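Local coordinates for DNA-dependent metalloprotease SPRTN (Homo sapiens, PDB 6MDW), which cleaves covalent DNA-protein cross-links during DNA synthesis as a DNA-dependent zinc metalloendopeptidase, its SprT-like protease region making up this chain, at residues L28-F32 / L85-L90; F37-L41 / M93-Y97. One frame throughout, in Å; residues are numbered along the deposited sequence.

Interaction 1 of 2, residues L28-F32 / L85-L90; sequences LFVQF and LVETLL
Phe32 lays its ring against three aliphatic side chains of the facing helix, Val86, Leu89 and Leu90, and no hydrogen bond crosses between 28-32 and 85-90. The ring is met obliquely on all three counts. Leu90 presents one methyl to the near side of the phenyl group, CD2 lying 3.5 Å from CD2 of Phe32, and the two side chains run at roughly a right angle. Val86 reaches the far end of the same ring, with its CG1 3.7 Å from CZ of Phe32. That methyl stands anti to the backbone N of Val86 (chi1 168°), the setting that turns it to the ring, while CG2 approaches CD1 of Leu28 only loosely, at 4.4 Å.

Both segments are helical, parts of 25-36 and 82-100, and the second of these carries the HExxH zinc-binding motif of the Peptidase_MA clan. The short segments cross at -58° with their axes 11.2 Å apart, a separation bridged by side chains.

Aliphatic contacts make up the rest. Leu28 touches Leu85 through branch ends, CD1 to CD2 at 3.7 Å. Leu89 wedges CD2 between Leu28 and Phe32, 3.9 Å from CB of Leu28 and 3.9 Å from CD2 of Phe32. Among the residues that touch, Phe29 alone is not fully buried; its backbone N is 4.2 Å from CD2 of Leu89, and its ring turns to Val46 of strand 45-49. Leu89 also touches Val46, and Leu85 rests on Trp48 of the same strand.

Interaction 2 of 2, residues F37-L41 / M93-Y97; sequences FWGQL and MIHAY. With ZN (zinc ion), chain F.
A chi1 of -176° carries the Tyr97 ring away from its helix toward the 37-41 segment, whereas Phe37, with CG anti to its own carbonyl carbon, turns its ring back to Met93 and Tyr97. A type I' beta turn runs from Phe37 to Gln40, closed by Gln40 N to Phe37 O at 2.9 Å, and it packs on the HExxH helix of the metalloprotease. His95 of that helix binds the catalytic zinc ion through NE2 at 2.1 Å, alongside His91 and His110.

Phe37, Trp38 and Tyr97 form an aromatic cluster without a regular stack: the planes of Phe37 and Tyr97 lie 40° apart, and the side chains of Trp38 and Tyr97 cross at about a right angle. Trp38 brings CZ3 to 3.5 Å from CZ of Tyr97. Gln40 comes in at the edge of the tyrosine ring, its amide plane almost perpendicular to it.

A phenylalanine in place of Tyr97 would probably leave the Gln40 amide without its hydroxyl mate and freer to turn.

On the Phe37 side of the cluster, Met93 sets CB 3.7 Å from CE2 of Phe37 and makes an oblique Met-aromatic contact through SD. Its methyl CE approaches CD1 of Leu41, whose CD2 comes to 3.8 Å from CA of Tyr97 in the conformer described, a placement to be read with caution because a second conformer is modelled. The single hydrogen bond across the contact runs from Tyr97 OH to Gln40 OE1 at 2.7 Å, with the donor 40° out of the carbonyl plane.

In the fold
Helix 82-100 is common to both contacts: interaction 1 uses 85-90 and interaction 2 uses 93-97, with the zinc ligand His91 and the active-site Glu92 between them. The other partners follow one another too, since 28-32 lies on helix 25-36, and the loop that leads from this helix to strand 45-49 holds 37-41. Along the chain the segments therefore alternate, and the three-stranded sheet comes between 37-41 and 85-90 in the sequence. The centres are about 11 Å apart, yet the contacts touch, with CE of Met93 3.6 Å from CD1 of Phe29. Successive parts of the zinc-binding helix are thus packed against one helix and the turn after it, within the SprT-like protease region.

Interaction 1 of 2, residues L28-F32 / L85-L90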
loop_
_atom_site.group_PDB
_atom_site.type_symbol
_atom_site.label_atom_id
_atom_site.label_comp_id
_atom_site.label_asym_id
_atom_site.label_seq_id
_atom_site.Cartn_x
_atom_site.Cartn_y
_atom_site.Cartn_z
ATOM N N LEU A 28 0.496 -1.965 -15.866
ATOM C CA LEU A 28 -0.352 -2.730 -14.956
ATOM C C LEU A 28 -1.417 -1.811 -14.369
ATOM O O LEU A 28 -2.593 -2.192 -14.254
ATOM C CB LEU A 28 0.469 -3.339 -13.818
ATOM C CG LEU A 28 1.399 -4.485 -14.193
ATOM C CD1 LEU A 28 2.247 -4.871 -12.991
ATOM C CD2 LEU A 28 0.636 -5.702 -14.677
ATOM N N PHE A 29 -1.000 -0.622 -13.944
ATOM C CA PHE A 29 -1.925 0.332 -13.386
ATOM C C PHE A 29 -3.030 0.638 -14.403
ATOM O O PHE A 29 -4.214 0.583 -14.064
ATOM C CB PHE A 29 -1.194 1.589 -12.908
ATOM C CG PHE A 29 -2.102 2.745 -12.618
ATOM C CD1 PHE A 29 -2.973 2.725 -11.547
ATOM C CD2 PHE A 29 -2.102 3.840 -13.459
ATOM C CE1 PHE A 29 -3.856 3.775 -11.337
ATOM C CE2 PHE A 29 -2.971 4.893 -13.239
ATOM C CZ PHE A 29 -3.848 4.848 -12.184
ATOM N N VAL A 30 -2.648 0.942 -15.652
ATOM C CA VAL A 30 -3.627 1.318 -16.651
ATOM C C VAL A 30 -4.601 0.153 -16.873
ATOM O O VAL A 30 -5.851 0.320 -16.911
ATOM C CB VAL A 30 -2.918 1.738 -17.949
ATOM C CG1 VAL A 30 -3.870 1.760 -19.139
ATOM C CG2 VAL A 30 -2.215 3.069 -17.780
ATOM N N GLN A 31 -4.064 -1.052 -16.969
ATOM C CA GLN A 31 -4.840 -2.242 -17.181
ATOM C C GLN A 31 -5.841 -2.428 -16.034
ATOM O O GLN A 31 -7.033 -2.645 -16.234
ATOM C CB GLN A 31 -3.952 -3.472 -17.323
ATOM C CG GLN A 31 -4.712 -4.773 -17.513
ATOM C CD GLN A 31 -3.875 -6.018 -17.331
ATOM O OE1 GLN A 31 -2.644 -5.985 -17.382
ATOM N NE2 GLN A 31 -4.532 -7.135 -17.096
ATOM N N PHE A 32 -5.365 -2.305 -14.789
ATOM C CA PHE A 32 -6.210 -2.624 -13.648
ATOM C C PHE A 32 -7.247 -1.540 -13.394
ATOM O O PHE A 32 -8.352 -1.840 -12.966
ATOM C CB PHE A 32 -5.350 -2.904 -12.409
ATOM C CG PHE A 32 -4.419 -4.085 -12.515
ATOM C CD1 PHE A 32 -4.591 -5.088 -13.465
ATOM C CD2 PHE A 32 -3.357 -4.197 -11.644
ATOM C CE1 PHE A 32 -3.752 -6.191 -13.512
ATOM C CE2 PHE A 32 -2.524 -5.300 -11.685
ATOM C CZ PHE A 32 -2.712 -6.289 -12.627
ATOM N N LEU A 85 3.897 -8.339 -6.683
ATOM C CA LEU A 85 3.735 -6.979 -7.213
ATOM C C LEU A 85 2.235 -6.727 -7.434
ATOM O O LEU A 85 1.690 -5.730 -7.016
ATOM C CB LEU A 85 4.524 -6.779 -8.512
ATOM C CG LEU A 85 4.185 -5.505 -9.281
ATOM C CD1 LEU A 85 4.469 -4.294 -8.428
ATOM C CD2 LEU A 85 4.980 -5.432 -10.579
ATOM N N VAL A 86 1.608 -7.658 -8.156
ATOM C CA VAL A 86 0.257 -7.446 -8.602
ATOM C C VAL A 86 -0.691 -7.374 -7.393
ATOM O O VAL A 86 -1.555 -6.480 -7.326
ATOM C CB VAL A 86 -0.172 -8.512 -9.608
ATOM C CG1 VAL A 86 -1.685 -8.444 -9.831
ATOM C CG2 VAL A 86 0.578 -8.340 -10.924
ATOM N N GLU A 87 -0.575 -8.306 -6.441
ATOM C CA GLU A 87 -1.455 -8.325 -5.285
ATOM C C GLU A 87 -1.220 -7.089 -4.403
ATOM O O GLU A 87 -2.163 -6.534 -3.833
ATOM C CB GLU A 87 -1.349 -9.634 -4.503
ATOM C CG GLU A 87 -1.925 -10.796 -5.278
ATOM C CD GLU A 87 -1.727 -12.178 -4.695
ATOM O OE1 GLU A 87 -0.878 -12.344 -3.796
ATOM O OE2 GLU A 87 -2.372 -13.138 -5.230
ATOM N N THR A 88 0.030 -6.625 -4.314
ATOM C CA THR A 88 0.318 -5.417 -3.531
ATOM C C THR A 88 -0.318 -4.201 -4.226
ATOM O O THR A 88 -0.978 -3.369 -3.601
ATOM C CB THR A 88 1.827 -5.200 -3.316
ATOM O OG1 THR A 88 2.344 -6.353 -2.637
ATOM C CG2 THR A 88 2.081 -3.937 -2.528
ATOM N N LEU A 89 -0.128 -4.107 -5.551
ATOM C CA LEU A 89 -0.653 -2.963 -6.290
ATOM C C LEU A 89 -2.180 -2.950 -6.160
ATOM O O LEU A 89 -2.771 -1.899 -5.935
ATOM C CB LEU A 89 -0.231 -3.069 -7.757
ATOM C CG LEU A 89 -0.857 -2.037 -8.704
ATOM C CD1 LEU A 89 -0.612 -0.616 -8.277
ATOM C CD2 LEU A 89 -0.383 -2.253 -10.124
ATOM N N LEU A 90 -2.814 -4.126 -6.326
ATOM C CA LEU A 90 -4.294 -4.154 -6.327
ATOM C C LEU A 90 -4.813 -3.762 -4.940
ATOM O O LEU A 90 -5.810 -3.065 -4.822
ATOM C CB LEU A 90 -4.791 -5.521 -6.789
ATOM C CG LEU A 90 -4.704 -5.754 -8.286
ATOM C CD1 LEU A 90 -4.935 -7.213 -8.585
ATOM C CD2 LEU A 90 -5.653 -4.843 -9.057
#

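Interaction 2 of 2, residues F37-L41 / M93-Y97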
loop_
_atom_site.group_PDB
_atom_site.type_symbol
_atom_site.label_atom_id
_atom_site.label_comp_id
_atom_site.label_asym_id
_atom_site.label_seq_id
_atom_site.Cartn_x
_atom_site.Cartn_y
_atom_site.Cartn_z
ATOM N N PHE A 37 -11.575 -1.232 -11.832
ATOM C CA PHE A 37 -11.984 -0.047 -11.092
ATOM C C PHE A 37 -12.770 0.929 -11.961
ATOM O O PHE A 37 -12.918 2.071 -11.615
ATOM C CB PHE A 37 -10.772 0.651 -10.448
ATOM C CG PHE A 37 -10.106 -0.212 -9.405
ATOM C CD1 PHE A 37 -10.670 -0.335 -8.148
ATOM C CD2 PHE A 37 -9.007 -0.971 -9.729
ATOM C CE1 PHE A 37 -10.088 -1.149 -7.182
ATOM C CE2 PHE A 37 -8.405 -1.758 -8.758
ATOM C CZ PHE A 37 -8.945 -1.850 -7.498
ATOM N N TRP A 38 -13.345 0.388 -13.041
ATOM C CA TRP A 38 -14.329 1.097 -13.909
ATOM C C TRP A 38 -13.770 2.427 -14.447
ATOM O O TRP A 38 -14.523 3.376 -14.723
ATOM C CB TRP A 38 -15.640 1.289 -13.144
ATOM C CG TRP A 38 -16.180 0.034 -12.544
ATOM C CD1 TRP A 38 -16.873 -0.944 -13.189
ATOM C CD2 TRP A 38 -16.033 -0.410 -11.181
ATOM N NE1 TRP A 38 -17.186 -1.951 -12.321
ATOM C CE2 TRP A 38 -16.694 -1.643 -11.079
ATOM C CE3 TRP A 38 -15.455 0.144 -10.034
ATOM C CZ2 TRP A 38 -16.802 -2.344 -9.878
ATOM C CZ3 TRP A 38 -15.535 -0.553 -8.850
ATOM C CH2 TRP A 38 -16.201 -1.782 -8.776
ATOM N N GLY A 39 -12.436 2.541 -14.565
ATOM C CA GLY A 39 -11.783 3.742 -15.068
ATOM C C GLY A 39 -11.669 4.852 -14.034
ATOM O O GLY A 39 -11.141 5.930 -14.345
ATOM N N GLN A 40 -12.131 4.644 -12.800
ATOM C CA GLN A 40 -12.304 5.716 -11.841
ATOM C C GLN A 40 -11.003 6.218 -11.182
ATOM O O GLN A 40 -11.053 7.216 -10.485
ATOM C CB GLN A 40 -13.299 5.298 -10.769
ATOM C CG GLN A 40 -14.718 5.198 -11.320
ATOM C CD GLN A 40 -15.721 4.917 -10.236
ATOM O OE1 GLN A 40 -16.216 3.810 -10.134
ATOM N NE2 GLN A 40 -16.053 5.931 -9.439
ATOM N N LEU A 41 -9.849 5.632 -11.487
ATOM C CA LEU A 41 -8.608 6.038 -10.771
ATOM C C LEU A 41 -7.757 7.009 -11.599
ATOM O O LEU A 41 -6.547 7.039 -11.448
ATOM C CB LEU A 41 -7.823 4.775 -10.423
ATOM C CG LEU A 41 -8.574 3.771 -9.544
ATOM C CD1 LEU A 41 -7.671 2.613 -9.145
ATOM C CD2 LEU A 41 -9.152 4.446 -8.304
ATOM N N MET A 93 -4.635 -0.094 -4.762
ATOM C CA MET A 93 -5.664 0.521 -5.619
ATOM C C MET A 93 -7.057 0.462 -4.993
ATOM O O MET A 93 -7.866 1.372 -5.239
ATOM C CB MET A 93 -5.630 -0.142 -6.994
ATOM C CG MET A 93 -4.360 0.207 -7.797
ATOM S SD MET A 93 -4.261 -0.600 -9.429
ATOM C CE MET A 93 -5.476 0.366 -10.330
ATOM N N ILE A 94 -7.332 -0.553 -4.175
ATOM C CA ILE A 94 -8.600 -0.597 -3.459
ATOM C C ILE A 94 -8.659 0.556 -2.458
ATOM O O ILE A 94 -9.627 1.293 -2.384
ATOM C CB ILE A 94 -8.828 -1.947 -2.755
ATOM C CG1 ILE A 94 -8.941 -3.080 -3.780
ATOM C CG2 ILE A 94 -10.077 -1.843 -1.921
ATOM C CD1 ILE A 94 -8.940 -4.432 -3.138
ATOM N N HIS A 95 -7.586 0.750 -1.688
ATOM C CA HIS A 95 -7.548 1.917 -0.786
ATOM C C HIS A 95 -7.757 3.201 -1.590
ATOM O O HIS A 95 -8.490 4.111 -1.168
ATOM C CB HIS A 95 -6.210 1.986 -0.045
ATOM C CG HIS A 95 -6.019 0.982 1.051
ATOM N ND1 HIS A 95 -6.937 0.750 2.071
ATOM C CD2 HIS A 95 -4.966 0.171 1.296
ATOM C CE1 HIS A 95 -6.428 -0.185 2.875
ATOM N NE2 HIS A 95 -5.230 -0.569 2.415
ATOM N N ALA A 96 -7.075 3.325 -2.713
ATOM C CA ALA A 96 -7.211 4.531 -3.541
ATOM C C ALA A 96 -8.677 4.687 -3.995
ATOM O O ALA A 96 -9.202 5.794 -4.021
ATOM C CB ALA A 96 -6.285 4.459 -4.716
ATOM N N TYR A 97 -9.309 3.593 -4.439
ATOM C CA TYR A 97 -10.674 3.681 -4.924
ATOM C C TYR A 97 -11.615 4.164 -3.824
ATOM O O TYR A 97 -12.507 4.987 -4.091
ATOM C CB TYR A 97 -11.142 2.322 -5.448
ATOM C CG TYR A 97 -12.527 2.379 -6.047
ATOM C CD1 TYR A 97 -12.685 2.761 -7.354
ATOM C CD2 TYR A 97 -13.647 2.026 -5.323
ATOM C CE1 TYR A 97 -13.936 2.832 -7.943
ATOM C CE2 TYR A 97 -14.913 2.124 -5.882
ATOM C CZ TYR A 97 -15.045 2.499 -7.206
ATOM O OH TYR A 97 -16.304 2.609 -7.771
HETATM ZN ZN ZN F . -3.949 -1.890 3.423
#